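Long-range contacts in fructosamine deglycase FrlB (Bacillus subtilis, PDB 3EUA), which catalyses the conversion of a range of fructosamine 6-phosphates to glucose 6-phosphate and a free amino acid: residues 80-84 and 124-128; 167-171 and 281-286; 219-223 and 310-314. All coordinates share one frame; numbering follows the deposited sequence.

How the contacts relate
From the N terminus, contact 1 comes first: residues 80-84, ending strand 76-82, meet 124-128 just after strand 121-124, closing a loop inside the first SIS domain. Further on, helix 158-190 gives contact 2 its first segment, 167-171, which waits until 281-286 for its partner. Before that loop closes, helix 205-220 ends in 219-223, whose mate, 310-314, follows only at the end of helix 288-313. Contacts 2 and 3 therefore cross, while contact 1 precedes both in series. Contact 2 ties the long helix 158-190 to the loop between strand 273-277 and helix 288-313, and contact 3 joins two helix ends within the second SIS domain; the centres of contacts 2 and 3 lie about 29 Å apart.

Contact 1 of 3, residues 80-84 and 124-128; sequences LCSHS and QYDWG
His83 and Tyr125 share the polar link of this contact: His83 ND1 lies 2.8 Å from Tyr125 OH in a hydrogen bond that either group could donate, bent to 146°. The hydroxyl meets the imidazole at its edge, near the ring plane, and the two rings approach rim to rim with neither over the other. Tyr125 reaches in because its CG sits between the backbone N and the carbonyl carbon (chi1 61°), directing the ring at the strand end. A phenylalanine here would probably leave His83 ND1 without its hydroxyl partner, and the imidazole orientation would then rest on its aromatic neighbours.

His83 and Trp127 pack edge-to-face. His83 CE1 points at one face of the Trp127 indole, 3.5 Å from Trp127 CD2, with the planes at 60°; the broad indole offers a flat face to the imidazole edge. Sulfur adds a smaller contact, Cys81 SG lying 4.0 Å from Tyr125 CE2, obliquely to the ring.

Phe109 extends the cluster, stacking on His83 and meeting Trp127. Strand 103-108 lies between strands 76-82 and 121-124 in the parallel sheet of the first SIS domain, so the contact bridges over it, with Met107 touching both Cys81 and Tyr125. Helix 137-153 packs against Tyr125 through Asn137 and Val140.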
# COMPACT_ATOMS: atom_id res chain seq x y z
N LEU A 80 3.27 -6.82 -16.38
CA LEU A 80 1.87 -6.41 -16.35
C LEU A 80 0.92 -7.60 -16.38
O LEU A 80 1.27 -8.70 -16.83
CB LEU A 80 1.55 -5.44 -17.51
CG LEU A 80 2.52 -4.25 -17.63
CD1 LEU A 80 3.53 -4.45 -18.80
CD2 LEU A 80 1.74 -2.99 -17.82
N CYS A 81 -0.29 -7.39 -15.88
CA CYS A 81 -1.29 -8.44 -15.89
C CYS A 81 -2.69 -7.86 -16.06
O CYS A 81 -3.02 -6.83 -15.46
CB CYS A 81 -1.23 -9.24 -14.60
SG CYS A 81 -2.39 -10.61 -14.61
N SER A 82 -3.49 -8.52 -16.89
CA SER A 82 -4.88 -8.19 -17.14
C SER A 82 -5.54 -9.47 -17.61
O SER A 82 -5.12 -10.02 -18.63
CB SER A 82 -5.05 -7.13 -18.22
OG SER A 82 -6.44 -6.93 -18.52
N HIS A 83 -6.61 -9.88 -16.96
CA HIS A 83 -7.26 -11.11 -17.34
C HIS A 83 -7.80 -11.06 -18.77
O HIS A 83 -7.42 -11.84 -19.64
CB HIS A 83 -8.36 -11.37 -16.34
CG HIS A 83 -9.02 -12.69 -16.54
ND1 HIS A 83 -8.44 -13.86 -16.12
CD2 HIS A 83 -10.17 -13.03 -17.16
CE1 HIS A 83 -9.23 -14.87 -16.43
NE2 HIS A 83 -10.29 -14.39 -17.07
N SER A 84 -8.66 -10.10 -19.02
CA SER A 84 -9.25 -9.93 -20.34
C SER A 84 -8.24 -9.40 -21.33
O SER A 84 -8.40 -9.57 -22.52
CB SER A 84 -10.41 -8.93 -20.30
OG SER A 84 -9.98 -7.57 -20.05
N GLN A 124 0.58 -16.48 -21.18
CA GLN A 124 -0.78 -16.67 -20.80
C GLN A 124 -0.81 -17.53 -19.57
O GLN A 124 0.18 -18.17 -19.19
CB GLN A 124 -1.53 -17.42 -21.86
CG GLN A 124 -1.50 -16.85 -23.24
CD GLN A 124 -2.11 -17.88 -24.18
OE1 GLN A 124 -3.14 -18.50 -23.86
NE2 GLN A 124 -1.47 -18.11 -25.30
N TYR A 125 -1.97 -17.56 -18.94
CA TYR A 125 -2.17 -18.41 -17.78
C TYR A 125 -3.51 -19.09 -17.94
O TYR A 125 -4.34 -18.63 -18.73
CB TYR A 125 -2.08 -17.58 -16.50
CG TYR A 125 -3.09 -16.44 -16.30
CD1 TYR A 125 -4.38 -16.70 -15.85
CD2 TYR A 125 -2.70 -15.12 -16.45
CE1 TYR A 125 -5.28 -15.68 -15.64
CE2 TYR A 125 -3.60 -14.07 -16.23
CZ TYR A 125 -4.87 -14.34 -15.81
OH TYR A 125 -5.76 -13.33 -15.57
N ASP A 126 -3.69 -20.19 -17.23
CA ASP A 126 -4.94 -20.92 -17.31
C ASP A 126 -5.83 -20.48 -16.15
O ASP A 126 -5.36 -20.01 -15.11
CB ASP A 126 -4.69 -22.40 -17.45
CG ASP A 126 -4.22 -22.74 -18.85
OD1 ASP A 126 -4.31 -21.87 -19.75
OD2 ASP A 126 -3.83 -23.88 -19.09
N TRP A 127 -7.13 -20.65 -16.37
CA TRP A 127 -8.13 -20.22 -15.43
C TRP A 127 -9.32 -21.18 -15.46
O TRP A 127 -9.58 -21.85 -16.45
CB TRP A 127 -8.52 -18.76 -15.75
CG TRP A 127 -9.77 -18.23 -15.11
CD1 TRP A 127 -11.06 -18.48 -15.52
CD2 TRP A 127 -9.87 -17.30 -14.03
NE1 TRP A 127 -11.94 -17.82 -14.72
CE2 TRP A 127 -11.25 -17.07 -13.81
CE3 TRP A 127 -8.94 -16.64 -13.22
CZ2 TRP A 127 -11.71 -16.21 -12.82
CZ3 TRP A 127 -9.40 -15.78 -12.23
CH2 TRP A 127 -10.77 -15.58 -12.03
N GLY A 128 -9.99 -21.28 -14.32
CA GLY A 128 -11.15 -22.12 -14.20
C GLY A 128 -10.92 -23.33 -13.34
O GLY A 128 -9.82 -23.54 -12.83

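Contact 2 of 3, residues 167-171 and 281-286; sequences QLQAV and YDFTAI
Val171 is the main apolar residue of the helix at this contact, and its two methyls divide the work. CG1 lies over one face of the Phe283 ring, toward the rim, 4.2 Å from Phe283 CZ. CG2, set beside the backbone N, comes 3.4 Å from Asp282 O and also touches Ile286. A beta-branched residue suits the spot, since one short side chain serves both ring and loop backbone.

One turn earlier on the helix, Gln167 CB and Leu168 CD1 meet Ile286 CD1, at 3.7 and 4.1 Å. The Gln167 chain bends at chi2 (-72°), which brings OE1 to within 3.7 Å of Ala285 CB at the exposed margin. A water bridges the backbones, donating to Val171 O and accepting from Asp282 N.

Behind this shell, Asp282 OD1 shapes the loop as an Asx turn, accepting from Thr284 N at 3.0 Å and, on its syn lone pair, from Thr284 OG1 at 2.6 Å. A type I turn from Phe283 to Ile286 overlaps it, and Lys291 NZ bonds to Phe283 O and Ile286 O.

The loop leads from strand 273-277 into helix 288-313, whose Val298 touches Leu168, Tyr281 and Phe283. Tyr281 OH bonds to Glu179, further along helix 158-190.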
# COMPACT_ATOMS: atom_id res chain seq x y z
N GLN A 167 3.69 -29.19 -6.88
CA GLN A 167 3.12 -29.88 -5.71
C GLN A 167 1.99 -29.09 -5.03
O GLN A 167 1.23 -29.65 -4.23
CB GLN A 167 4.21 -30.08 -4.67
CG GLN A 167 5.31 -31.00 -5.12
CD GLN A 167 4.90 -32.46 -5.19
OE1 GLN A 167 3.96 -32.89 -4.52
NE2 GLN A 167 5.65 -33.24 -5.95
N LEU A 168 1.83 -27.81 -5.36
CA LEU A 168 0.84 -26.97 -4.68
C LEU A 168 -0.62 -27.32 -5.01
O LEU A 168 -1.51 -27.06 -4.21
CB LEU A 168 1.09 -25.48 -4.98
CG LEU A 168 0.62 -24.53 -3.89
CD1 LEU A 168 1.47 -24.79 -2.60
CD2 LEU A 168 0.74 -23.11 -4.35
N GLN A 169 -0.89 -27.91 -6.18
CA GLN A 169 -2.28 -28.25 -6.48
C GLN A 169 -2.79 -29.26 -5.46
O GLN A 169 -3.91 -29.16 -5.03
CB GLN A 169 -2.49 -28.76 -7.90
CG GLN A 169 -3.97 -28.94 -8.28
CD GLN A 169 -4.75 -27.65 -8.25
OE1 GLN A 169 -4.21 -26.58 -8.55
NE2 GLN A 169 -6.06 -27.75 -7.93
N ALA A 170 -1.96 -30.23 -5.06
CA ALA A 170 -2.38 -31.22 -4.08
C ALA A 170 -2.66 -30.52 -2.73
O ALA A 170 -3.58 -30.91 -2.00
CB ALA A 170 -1.33 -32.30 -3.92
N VAL A 171 -1.88 -29.47 -2.44
CA VAL A 171 -2.07 -28.68 -1.21
C VAL A 171 -3.45 -28.00 -1.26
O VAL A 171 -4.18 -28.02 -0.26
CB VAL A 171 -0.96 -27.60 -1.00
CG1 VAL A 171 -1.12 -26.91 0.36
CG2 VAL A 171 0.48 -28.21 -1.11
N TYR A 281 -2.43 -26.29 6.93
CA TYR A 281 -2.44 -27.00 5.67
C TYR A 281 -1.19 -27.86 5.55
O TYR A 281 -0.27 -27.74 6.36
CB TYR A 281 -2.59 -26.02 4.48
CG TYR A 281 -3.74 -25.04 4.65
CD1 TYR A 281 -4.96 -25.44 5.19
CD2 TYR A 281 -3.61 -23.73 4.23
CE1 TYR A 281 -6.01 -24.54 5.35
CE2 TYR A 281 -4.68 -22.81 4.38
CZ TYR A 281 -5.87 -23.22 4.94
OH TYR A 281 -6.90 -22.34 5.09
N ASP A 282 -1.16 -28.72 4.53
CA ASP A 282 -0.04 -29.65 4.33
C ASP A 282 1.00 -29.16 3.34
O ASP A 282 0.81 -29.30 2.14
CB ASP A 282 -0.64 -30.99 3.87
CG ASP A 282 0.40 -32.07 3.67
OD1 ASP A 282 1.61 -31.79 3.86
OD2 ASP A 282 0.01 -33.21 3.31
N PHE A 283 2.10 -28.62 3.85
CA PHE A 283 3.21 -28.14 3.03
C PHE A 283 4.41 -29.07 3.14
O PHE A 283 5.52 -28.67 2.85
CB PHE A 283 3.61 -26.72 3.47
CG PHE A 283 2.62 -25.64 3.05
CD1 PHE A 283 1.49 -25.37 3.81
CD2 PHE A 283 2.85 -24.88 1.92
CE1 PHE A 283 0.59 -24.39 3.41
CE2 PHE A 283 1.97 -23.91 1.53
CZ PHE A 283 0.84 -23.66 2.26
N THR A 284 4.17 -30.32 3.52
CA THR A 284 5.25 -31.29 3.70
C THR A 284 6.03 -31.63 2.42
O THR A 284 7.20 -32.04 2.51
CB THR A 284 4.68 -32.62 4.38
OG1 THR A 284 3.76 -33.28 3.52
CG2 THR A 284 3.96 -32.31 5.71
N ALA A 285 5.41 -31.46 1.24
CA ALA A 285 6.08 -31.71 -0.04
C ALA A 285 6.67 -30.41 -0.63
O ALA A 285 7.20 -30.42 -1.74
CB ALA A 285 5.10 -32.35 -1.02
N ILE A 286 6.57 -29.30 0.09
CA ILE A 286 7.10 -28.03 -0.36
C ILE A 286 8.38 -27.75 0.40
O ILE A 286 8.41 -27.94 1.62
CB ILE A 286 6.09 -26.89 -0.11
CG1 ILE A 286 4.68 -27.24 -0.63
CG2 ILE A 286 6.63 -25.58 -0.73
CD1 ILE A 286 4.61 -27.43 -2.10
O HOH W 1 -3.47 -28.64 2.23

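Contact 3 of 3, residues 219-223 and 310-314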
# COMPACT_ATOMS: atom_id res chain seq x y z
N MSE A 219 -17.75 -7.76 -5.67
CA MSE A 219 -18.62 -8.89 -5.98
C MSE A 219 -19.73 -9.25 -5.00
O MSE A 219 -20.49 -10.17 -5.26
CB MSE A 219 -17.72 -10.11 -6.20
CG MSE A 219 -16.63 -9.87 -7.25
SE MSE A 219 -15.52 -11.46 -7.65
CE MSE A 219 -13.95 -10.62 -8.52
N GLN A 220 -19.82 -8.53 -3.89
CA GLN A 220 -20.84 -8.76 -2.89
C GLN A 220 -21.45 -7.50 -2.33
O GLN A 220 -22.49 -7.57 -1.65
CB GLN A 220 -20.23 -9.58 -1.72
CG GLN A 220 -19.87 -11.00 -2.06
CD GLN A 220 -21.09 -11.85 -2.34
OE1 GLN A 220 -21.81 -12.24 -1.44
NE2 GLN A 220 -21.31 -12.16 -3.61
N TRP A 221 -20.87 -6.35 -2.65
CA TRP A 221 -21.30 -5.05 -2.11
C TRP A 221 -21.31 -5.07 -0.58
O TRP A 221 -22.26 -4.63 0.05
CB TRP A 221 -22.66 -4.60 -2.64
CG TRP A 221 -22.77 -4.59 -4.12
CD1 TRP A 221 -21.75 -4.51 -5.03
CD2 TRP A 221 -23.96 -4.48 -4.86
NE1 TRP A 221 -22.25 -4.46 -6.31
CE2 TRP A 221 -23.62 -4.43 -6.23
CE3 TRP A 221 -25.32 -4.46 -4.50
CZ2 TRP A 221 -24.58 -4.36 -7.24
CZ3 TRP A 221 -26.27 -4.38 -5.52
CH2 TRP A 221 -25.89 -4.34 -6.86
N ILE A 222 -20.24 -5.64 -0.00
CA ILE A 222 -20.02 -5.70 1.43
C ILE A 222 -18.84 -4.77 1.69
O ILE A 222 -17.82 -4.88 1.02
CB ILE A 222 -19.70 -7.12 1.89
CG1 ILE A 222 -20.94 -8.00 1.69
CG2 ILE A 222 -19.32 -7.13 3.33
CD1 ILE A 222 -20.73 -9.43 2.00
N HIS A 223 -18.98 -3.88 2.67
CA HIS A 223 -17.89 -2.96 2.99
C HIS A 223 -16.71 -3.75 3.50
O HIS A 223 -16.88 -4.72 4.25
CB HIS A 223 -18.32 -1.96 4.06
CG HIS A 223 -19.49 -1.12 3.65
ND1 HIS A 223 -19.41 -0.17 2.65
CD2 HIS A 223 -20.74 -1.04 4.15
CE1 HIS A 223 -20.58 0.42 2.51
NE2 HIS A 223 -21.40 -0.07 3.42
N LEU A 310 -20.56 -17.77 0.35
CA LEU A 310 -21.14 -16.50 0.75
C LEU A 310 -22.09 -16.00 -0.32
O LEU A 310 -23.22 -15.60 -0.00
CB LEU A 310 -20.02 -15.49 1.02
CG LEU A 310 -20.44 -14.12 1.53
CD1 LEU A 310 -21.20 -14.18 2.86
CD2 LEU A 310 -19.21 -13.20 1.64
N ALA A 311 -21.64 -16.02 -1.58
CA ALA A 311 -22.45 -15.55 -2.72
C ALA A 311 -23.78 -16.34 -2.82
O ALA A 311 -24.82 -15.77 -3.10
CB ALA A 311 -21.67 -15.65 -4.01
N GLU A 312 -23.71 -17.64 -2.60
CA GLU A 312 -24.88 -18.50 -2.61
C GLU A 312 -25.81 -18.16 -1.46
O GLU A 312 -27.01 -17.99 -1.67
CB GLU A 312 -24.45 -19.97 -2.55
CG GLU A 312 -25.61 -20.97 -2.52
CD GLU A 312 -25.14 -22.43 -2.37
OE1 GLU A 312 -23.90 -22.71 -2.46
OE2 GLU A 312 -26.04 -23.28 -2.15
N GLU A 313 -25.26 -18.04 -0.26
CA GLU A 313 -26.06 -17.71 0.94
C GLU A 313 -26.77 -16.37 0.82
O GLU A 313 -27.89 -16.23 1.26
CB GLU A 313 -25.18 -17.69 2.19
CG GLU A 313 -25.95 -17.75 3.50
CD GLU A 313 -26.67 -19.09 3.68
OE1 GLU A 313 -26.23 -20.07 3.04
OE2 GLU A 313 -27.66 -19.16 4.44
N ARG A 314 -26.09 -15.39 0.22
CA ARG A 314 -26.64 -14.04 0.03
C ARG A 314 -27.40 -13.83 -1.28
O ARG A 314 -27.85 -12.71 -1.55
CB ARG A 314 -25.48 -13.01 0.09
CG ARG A 314 -24.74 -13.04 1.42
CD ARG A 314 -23.64 -12.00 1.52
NE ARG A 314 -24.09 -10.63 1.57
CZ ARG A 314 -24.13 -9.77 0.56
NH1 ARG A 314 -23.79 -10.10 -0.68
NH2 ARG A 314 -24.55 -8.53 0.78
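Arg314 NH1 reaches across to two oxygens of Gln220: it donates to the side-chain OE1 at 3.0 Å, with an angle of 145°, and weakly to the backbone O at 3.0 Å. In the bond to OE1, NH1 stands above the plane of the Gln220 amide rather than on a lone pair, and the amide and guanidinium planes are 72° apart. A bend at chi3 (68°) turns the guanidinium toward the end of helix 205-220. Arginine suits the place because one NH1 can serve both the side-chain and, weakly, the backbone oxygen of Gln220.

Glutamine suits its own place because its amide can accept and donate at once. While OE1 faces Arg314, NE2 bonds to Met219 O at 2.7 Å and to His316 O, which fixes the rotation of the buried amide. NE2 also lies 3.5 Å from Ala311 CB, where a small residue lets the amide come near the helix.

Apolar packing flanks the polar pair. Ile222 CD1 sits over one face of the guanidinium, toward its rim, 3.6 Å from Arg314 NE, and also meets Leu310 CD2 at 4.1 Å.

Trp221, with positive phi, turns the chain out of helix 205-220, and its NE1 bonds to Glu238 of the second subunit. Leu310 packs on Phe186 and His190 near the end of helix 158-190 and on Leu216 of helix 205-220, so helix 288-313 finishes against both.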